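Flagellar hook-associated protein 2 (Helicobacter pylori, PDB 6IWY) forms the cap at the tip of the growing flagellar filament, where it promotes flagellin polymerization and keeps unassembled subunits from leaking away. Local coordinates at residues Ser151-Leu155 with Glu166-Met170; Ala140-Gly144 with Lys236-Leu240; Ser250-Lys254 with Gly321-Ile325. All coordinates share one frame; numbering follows the deposited sequence.

Interaction 1: residues Ser151-Leu155 with Glu166-Met170; sequences SEVSL and EVPIM
The beta hairpin of strands 154-158 and 164-173, two neighbours in a four-stranded antiparallel sheet, pairs Leu-155 with Val-167 and Ser-154 with Pro-168. Leu-155 and Val-167 form the hydrogen-bonded pair: Leu-155 N donates to Val-167 O at 2.9 Å, and Val-167 N returns a bond to Leu-155 O at 2.8 Å. Ser-154 and Pro-168 make the non-hydrogen-bonded pair, a position where the proline's missing N-H costs this ladder no bond. Just before strand 154-158 begins, Val-153 O accepts a bond from Ile-169 N at 3.0 Å with an N-H...O angle of 164°, which continues the pairing.

On the face carrying Leu-155 and Val-167, Ile-169 turns its CD1 back across the leucine, 3.6 Å from Leu-155 CD1 and also close to its CB and CG. In Ile-169, chi1 of -83° sets CG1 anti to the carbonyl carbon and chi2 of 82° then swings CD1 over the leucine. Met-190 of helix 179-196 touches both Leu-155 and Ile-169.

The face carrying Ser-154 and Pro-168 is mixed. Ser-154 OG donates to Glu-166 OE2 at 3.1 Å, using the anti lone pair of that oxygen, while Ser-151 OG lies 3.3 Å from Pro-168 CB. The hairpin thus contrasts an apolar face packed against the helix with one where a hydroxyl holds a carboxylate whose charge is probably eased further by a long, weak ion pair to Lys-233.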
loop_
_atom_site.group_PDB
_atom_site.type_symbol
_atom_site.label_atom_id
_atom_site.label_comp_id
_atom_site.label_asym_id
_atom_site.label_seq_id
_atom_site.Cartn_x
_atom_site.Cartn_y
_atom_site.Cartn_z
ATOM N N SER A 151 -2.429 -17.653 -21.202
ATOM C CA SER A 151 -3.318 -16.506 -21.079
ATOM C C SER A 151 -2.678 -15.278 -21.704
ATOM O O SER A 151 -1.510 -15.014 -21.503
ATOM C CB SER A 151 -3.605 -16.177 -19.629
ATOM O OG SER A 151 -4.448 -17.138 -19.036
ATOM N N GLU A 152 -3.449 -14.534 -22.479
ATOM C CA GLU A 152 -2.953 -13.271 -23.029
ATOM C C GLU A 152 -2.807 -12.212 -21.913
ATOM O O GLU A 152 -2.015 -11.328 -22.025
ATOM C CB GLU A 152 -3.863 -12.811 -24.164
ATOM C CG GLU A 152 -3.808 -13.770 -25.319
ATOM C CD GLU A 152 -4.564 -13.317 -26.564
ATOM O OE1 GLU A 152 -5.727 -12.877 -26.453
ATOM O OE2 GLU A 152 -3.986 -13.441 -27.668
ATOM N N VAL A 153 -3.584 -12.338 -20.847
ATOM C CA VAL A 153 -3.438 -11.547 -19.648
ATOM C C VAL A 153 -3.758 -12.449 -18.478
ATOM O O VAL A 153 -4.782 -13.110 -18.492
ATOM C CB VAL A 153 -4.412 -10.338 -19.619
ATOM C CG1 VAL A 153 -4.585 -9.779 -18.163
ATOM C CG2 VAL A 153 -3.925 -9.221 -20.558
ATOM N N SER A 154 -2.891 -12.471 -17.464
ATOM C CA SER A 154 -3.211 -13.144 -16.197
ATOM C C SER A 154 -2.653 -12.367 -15.017
ATOM O O SER A 154 -1.643 -11.698 -15.137
ATOM C CB SER A 154 -2.675 -14.563 -16.159
ATOM O OG SER A 154 -1.307 -14.572 -15.853
ATOM N N LEU A 155 -3.362 -12.467 -13.901
ATOM C CA LEU A 155 -3.031 -11.797 -12.653
ATOM C C LEU A 155 -2.340 -12.803 -11.748
ATOM O O LEU A 155 -2.938 -13.848 -11.410
ATOM C CB LEU A 155 -4.313 -11.361 -11.934
ATOM C CG LEU A 155 -4.815 -9.955 -12.142
ATOM C CD1 LEU A 155 -6.173 -9.845 -11.554
ATOM C CD2 LEU A 155 -3.827 -9.020 -11.432
ATOM N N GLU A 166 -1.915 -18.016 -10.496
ATOM C CA GLU A 166 -2.169 -17.294 -11.717
ATOM C C GLU A 166 -3.677 -17.330 -11.976
ATOM O O GLU A 166 -4.293 -18.380 -11.943
ATOM C CB GLU A 166 -1.392 -17.977 -12.837
ATOM C CG GLU A 166 -0.797 -17.006 -13.845
ATOM C CD GLU A 166 0.353 -17.582 -14.713
ATOM O OE1 GLU A 166 0.879 -18.700 -14.421
ATOM O OE2 GLU A 166 0.719 -16.885 -15.708
ATOM N N VAL A 167 -4.287 -16.175 -12.162
ATOM C CA VAL A 167 -5.713 -16.100 -12.470
ATOM C C VAL A 167 -5.847 -15.587 -13.900
ATOM O O VAL A 167 -5.547 -14.416 -14.177
ATOM C CB VAL A 167 -6.411 -15.113 -11.540
ATOM C CG1 VAL A 167 -7.885 -15.038 -11.878
ATOM C CG2 VAL A 167 -6.159 -15.486 -10.062
ATOM N N PRO A 168 -6.252 -16.458 -14.828
ATOM C CA PRO A 168 -6.439 -16.016 -16.203
ATOM C C PRO A 168 -7.461 -14.934 -16.237
ATOM O O PRO A 168 -8.363 -14.995 -15.464
ATOM C CB PRO A 168 -6.994 -17.267 -16.891
ATOM C CG PRO A 168 -6.477 -18.415 -16.099
ATOM C CD PRO A 168 -6.363 -17.921 -14.687
ATOM N N ILE A 169 -7.322 -13.931 -17.084
ATOM C CA ILE A 169 -8.392 -12.957 -17.266
ATOM C C ILE A 169 -8.880 -12.988 -18.707
ATOM O O ILE A 169 -8.150 -12.609 -19.617
ATOM C CB ILE A 169 -7.958 -11.519 -16.860
ATOM C CG1 ILE A 169 -8.096 -11.329 -15.329
ATOM C CG2 ILE A 169 -8.830 -10.451 -17.551
ATOM C CD1 ILE A 169 -6.936 -11.852 -14.480
ATOM N N MET A 170 -10.118 -13.440 -18.897
ATOM C CA MET A 170 -10.729 -13.571 -20.228
ATOM C C MET A 170 -11.822 -12.540 -20.435
ATOM O O MET A 170 -12.624 -12.271 -19.521
ATOM C CB MET A 170 -11.353 -14.943 -20.408
ATOM C CG MET A 170 -10.409 -16.093 -20.088
ATOM S SD MET A 170 -8.851 -16.017 -21.022
ATOM C CE MET A 170 -8.309 -17.701 -20.699
#

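Interaction 2: residues Ala140-Gly144 with Lys236-Leu240; sequences ALSLG and KAKEL
Lys-236 stretches its side chain across to strand 141-143 and sets its ammonium on the backbone carbonyl of Ser-142, with NZ 2.9 Å from Ser-142 O. The C=O...N angle of 163° puts the donor nearly on the line of the carbonyl bond. With chi2 to chi4 all near 180° the lysine chain is extended and reaches Ser-142 O. Its aliphatic part is used too: CD packs 4.0 Å from Leu-143 CD2.

The leucines meet by their methyl ends. Leu-141 has CG wedged between its backbone N and carbonyl carbon (chi1 45°), and from there its CD2 comes to 3.4 Å from Leu-240 CD2, the two side chains crossing at about a right angle. Leu-143 CD1 approaches that same Leu-240 methyl more loosely, while Ile-186 and Met-190 of helix 179-196 also touch Leu-240. Glu-239 lays OE1 3.7 Å from Leu-141 CB, a contact by packing alone.

A short, weakly bonded helix is thereby joined to an edge strand through both an apolar patch and a charged tether. Because NZ also forms a salt bridge with Glu-152, the ammonium is shared between a carbonyl and a carboxylate, which probably stabilises its positive charge.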
loop_
_atom_site.group_PDB
_atom_site.type_symbol
_atom_site.label_atom_id
_atom_site.label_comp_id
_atom_site.label_asym_id
_atom_site.label_seq_id
_atom_site.Cartn_x
_atom_site.Cartn_y
_atom_site.Cartn_z
ATOM N N ALA A 140 -11.235 -2.071 -29.089
ATOM C CA ALA A 140 -11.751 -3.389 -28.732
ATOM C C ALA A 140 -10.586 -4.228 -28.290
ATOM O O ALA A 140 -9.482 -4.100 -28.840
ATOM C CB ALA A 140 -12.445 -4.055 -29.940
ATOM N N LEU A 141 -10.827 -5.073 -27.296
ATOM C CA LEU A 141 -9.893 -6.143 -26.994
ATOM C C LEU A 141 -10.578 -7.497 -26.741
ATOM O O LEU A 141 -11.664 -7.599 -26.158
ATOM C CB LEU A 141 -8.932 -5.765 -25.846
ATOM C CG LEU A 141 -9.400 -5.094 -24.554
ATOM C CD1 LEU A 141 -10.618 -5.774 -23.979
ATOM C CD2 LEU A 141 -8.246 -5.053 -23.533
ATOM N N SER A 142 -9.941 -8.533 -27.264
ATOM C CA SER A 142 -10.283 -9.884 -26.919
ATOM C C SER A 142 -9.163 -10.408 -26.022
ATOM O O SER A 142 -8.001 -10.429 -26.421
ATOM C CB SER A 142 -10.478 -10.760 -28.177
ATOM O OG SER A 142 -11.359 -11.853 -27.859
ATOM N N LEU A 143 -9.516 -10.821 -24.815
ATOM C CA LEU A 143 -8.546 -11.426 -23.908
ATOM C C LEU A 143 -8.734 -12.933 -23.836
ATOM O O LEU A 143 -9.553 -13.440 -23.074
ATOM C CB LEU A 143 -8.610 -10.786 -22.506
ATOM C CG LEU A 143 -8.177 -9.307 -22.453
ATOM C CD1 LEU A 143 -7.962 -8.864 -21.022
ATOM C CD2 LEU A 143 -6.924 -9.043 -23.241
ATOM N N GLY A 144 -7.949 -13.657 -24.615
ATOM C CA GLY A 144 -8.024 -15.097 -24.587
ATOM C C GLY A 144 -6.717 -15.780 -24.299
ATOM O O GLY A 144 -6.056 -15.474 -23.328
ATOM N N LYS A 236 -0.688 -9.689 -23.781
ATOM C CA LYS A 236 -1.459 -8.441 -23.824
ATOM C C LYS A 236 -1.515 -7.573 -22.551
ATOM O O LYS A 236 -2.362 -6.689 -22.473
ATOM C CB LYS A 236 -2.871 -8.738 -24.309
ATOM C CG LYS A 236 -2.891 -9.359 -25.670
ATOM C CD LYS A 236 -4.298 -9.468 -26.216
ATOM C CE LYS A 236 -4.269 -9.965 -27.664
ATOM N NZ LYS A 236 -5.622 -10.341 -28.141
ATOM N N ALA A 237 -0.621 -7.752 -21.581
ATOM C CA ALA A 237 -0.607 -6.801 -20.443
ATOM C C ALA A 237 -0.571 -5.344 -20.926
ATOM O O ALA A 237 -1.323 -4.516 -20.424
ATOM C CB ALA A 237 0.539 -7.052 -19.470
ATOM N N LYS A 238 0.281 -5.036 -21.901
ATOM C CA LYS A 238 0.456 -3.646 -22.363
ATOM C C LYS A 238 -0.883 -3.019 -22.804
ATOM O O LYS A 238 -1.104 -1.825 -22.600
ATOM C CB LYS A 238 1.517 -3.547 -23.460
ATOM N N GLU A 239 -1.784 -3.838 -23.343
ATOM C CA GLU A 239 -3.038 -3.328 -23.876
ATOM C C GLU A 239 -3.937 -2.761 -22.798
ATOM O O GLU A 239 -4.818 -1.968 -23.085
ATOM C CB GLU A 239 -3.786 -4.405 -24.662
ATOM C CG GLU A 239 -3.325 -4.536 -26.092
ATOM C CD GLU A 239 -4.162 -5.513 -26.915
ATOM O OE1 GLU A 239 -5.428 -5.439 -26.900
ATOM O OE2 GLU A 239 -3.533 -6.354 -27.599
ATOM N N LEU A 240 -3.739 -3.186 -21.565
ATOM C CA LEU A 240 -4.519 -2.652 -20.448
ATOM C C LEU A 240 -3.883 -1.422 -19.893
ATOM O O LEU A 240 -4.526 -0.662 -19.183
ATOM C CB LEU A 240 -4.653 -3.671 -19.322
ATOM C CG LEU A 240 -5.341 -4.959 -19.730
ATOM C CD1 LEU A 240 -5.687 -5.790 -18.488
ATOM C CD2 LEU A 240 -6.588 -4.669 -20.555
#

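Interaction 3: residues Ser250-Lys254 with Gly321-Ile325; sequences SDLLK and GMLTI
Two antiparallel sheets meet through side chains here, one of strands 253-254, 314-318 and 304-308, the other of strands 273-274, 268-270, 322-327 and 344-347. Leu-253, which opens edge strand 253-254, and Leu-252 just before it face Leu-323 and Ile-325 of strand 322-327 and Gly-321 just before that strand. The backbones are too far apart for strand pairing, the nearest CA atoms being those of Leu-252 and Gly-321 at 6.9 Å.

The apolar contacts come from both leucines. Leu-252 sends CD2 to 3.6 Å from Leu-323 CG, its side chain slanting across the other. Leu-253 brings CD2 to 3.5 Å from Leu-323 CD1, crossing at roughly a right angle, so Leu-323 receives one methyl at its branch point and another at one of its tips. Both Leu-252 and Leu-253 carry CG anti to the backbone N (chi1 180° and 176°), an arrangement that projects their methyls toward strand 322-327.

Polar bonding is found instead on the flanks, where it fixes each strand within its own sheet. Leu-253 pairs through its backbone with Ile-316 of strand 314-318, and Leu-323 with Val-346 of strand 344-347. Asn-317 OD1 accepts a bond from Leu-252 N.

Leu-252 CD1 lies against Gly-321 O at 3.2 Å, a packing contact. At the far end, Leu-253 and Ile-325 meet tip to tip, with CD2 of the leucine 4.0 Å from CD1 of the isoleucine.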
loop_
_atom_site.group_PDB
_atom_site.type_symbol
_atom_site.label_atom_id
_atom_site.label_comp_id
_atom_site.label_asym_id
_atom_site.label_seq_id
_atom_site.Cartn_x
_atom_site.Cartn_y
_atom_site.Cartn_z
ATOM N N SER A 250 10.222 -5.572 -1.791
ATOM C CA SER A 250 11.140 -4.723 -1.047
ATOM C C SER A 250 11.931 -5.551 -0.037
ATOM O O SER A 250 11.390 -6.419 0.634
ATOM C CB SER A 250 10.395 -3.586 -0.341
ATOM O OG SER A 250 11.318 -2.799 0.410
ATOM N N ASP A 251 13.213 -5.238 0.088
ATOM C CA ASP A 251 14.161 -6.049 0.850
ATOM C C ASP A 251 14.002 -5.880 2.362
ATOM O O ASP A 251 13.719 -4.802 2.843
ATOM C CB ASP A 251 15.580 -5.692 0.416
ATOM N N LEU A 252 14.230 -6.959 3.102
ATOM C CA LEU A 252 13.913 -7.056 4.538
ATOM C C LEU A 252 14.793 -6.244 5.497
ATOM O O LEU A 252 14.310 -5.612 6.431
ATOM C CB LEU A 252 14.016 -8.523 4.944
ATOM C CG LEU A 252 13.731 -8.855 6.397
ATOM C CD1 LEU A 252 12.247 -8.727 6.628
ATOM C CD2 LEU A 252 14.234 -10.251 6.723
ATOM N N LEU A 253 16.093 -6.334 5.316
ATOM C CA LEU A 253 17.026 -5.729 6.240
ATOM C C LEU A 253 18.130 -5.133 5.430
ATOM O O LEU A 253 18.640 -5.738 4.517
ATOM C CB LEU A 253 17.583 -6.763 7.224
ATOM C CG LEU A 253 18.670 -6.295 8.212
ATOM C CD1 LEU A 253 18.300 -4.960 8.902
ATOM C CD2 LEU A 253 18.988 -7.387 9.282
ATOM N N LYS A 254 18.500 -3.919 5.776
ATOM C CA LYS A 254 19.592 -3.231 5.105
ATOM C C LYS A 254 20.397 -2.613 6.208
ATOM O O LYS A 254 19.825 -1.937 7.021
ATOM C CB LYS A 254 19.023 -2.175 4.139
ATOM C CG LYS A 254 19.999 -1.041 3.753
ATOM C CD LYS A 254 19.762 -0.542 2.329
ATOM C CE LYS A 254 19.885 0.957 2.222
ATOM N NZ LYS A 254 18.719 1.599 2.862
ATOM N N GLY A 321 10.379 -14.032 5.936
ATOM C CA GLY A 321 10.138 -12.613 6.178
ATOM C C GLY A 321 10.586 -12.160 7.552
ATOM O O GLY A 321 10.363 -11.018 7.915
ATOM N N MET A 322 11.210 -13.064 8.306
ATOM C CA MET A 322 11.597 -12.819 9.693
ATOM C C MET A 322 13.121 -13.014 9.831
ATOM O O MET A 322 13.694 -13.956 9.253
ATOM C CB MET A 322 10.830 -13.783 10.627
ATOM C CG MET A 322 9.352 -13.394 10.938
ATOM S SD MET A 322 8.125 -14.759 11.152
ATOM C CE MET A 322 8.537 -15.390 12.789
ATOM N N LEU A 323 13.764 -12.111 10.561
ATOM C CA LEU A 323 15.155 -12.290 11.004
ATOM C C LEU A 323 15.314 -12.003 12.468
ATOM O O LEU A 323 14.772 -11.018 12.971
ATOM C CB LEU A 323 16.116 -11.303 10.348
ATOM C CG LEU A 323 16.761 -11.561 9.001
ATOM C CD1 LEU A 323 17.978 -10.677 8.988
ATOM C CD2 LEU A 323 17.136 -13.006 8.767
ATOM N N THR A 324 16.104 -12.839 13.123
ATOM C CA THR A 324 16.536 -12.588 14.468
ATOM C C THR A 324 18.057 -12.517 14.402
ATOM O O THR A 324 18.723 -13.482 14.021
ATOM C CB THR A 324 16.038 -13.683 15.462
ATOM O OG1 THR A 324 14.610 -13.584 15.633
ATOM C CG2 THR A 324 16.712 -13.546 16.826
ATOM N N ILE A 325 18.584 -11.344 14.739
ATOM C CA ILE A 325 20.007 -11.119 14.817
ATOM C C ILE A 325 20.425 -11.289 16.282
ATOM O O ILE A 325 19.743 -10.814 17.189
ATOM C CB ILE A 325 20.404 -9.702 14.346
ATOM C CG1 ILE A 325 19.564 -9.258 13.128
ATOM C CG2 ILE A 325 21.897 -9.636 14.043
ATOM C CD1 ILE A 325 19.607 -10.187 12.031
#

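In the fold
In this internal portion of FliD, which lacks both ends of the protein, interactions 1 and 2 adjoin on one sheet, their centres 10 Å apart. Strand 164-173 lies between strands 154-158 and 141-143, and along the chain interaction 1 is nested within the loop that interaction 2 closes. Glu-152 joins them directly: its OE1 is 3.0 Å from Lys-236 NZ in a salt bridge, and its N lies 2.9 Å from Gly-144 O, a probable hydrogen bond. Interaction 3 belongs to separate sheets later in the chain. Its centre is 32 Å from that of interaction 1 and 38 Å from that of interaction 2, with nearest atoms about 17 and 20 Å away.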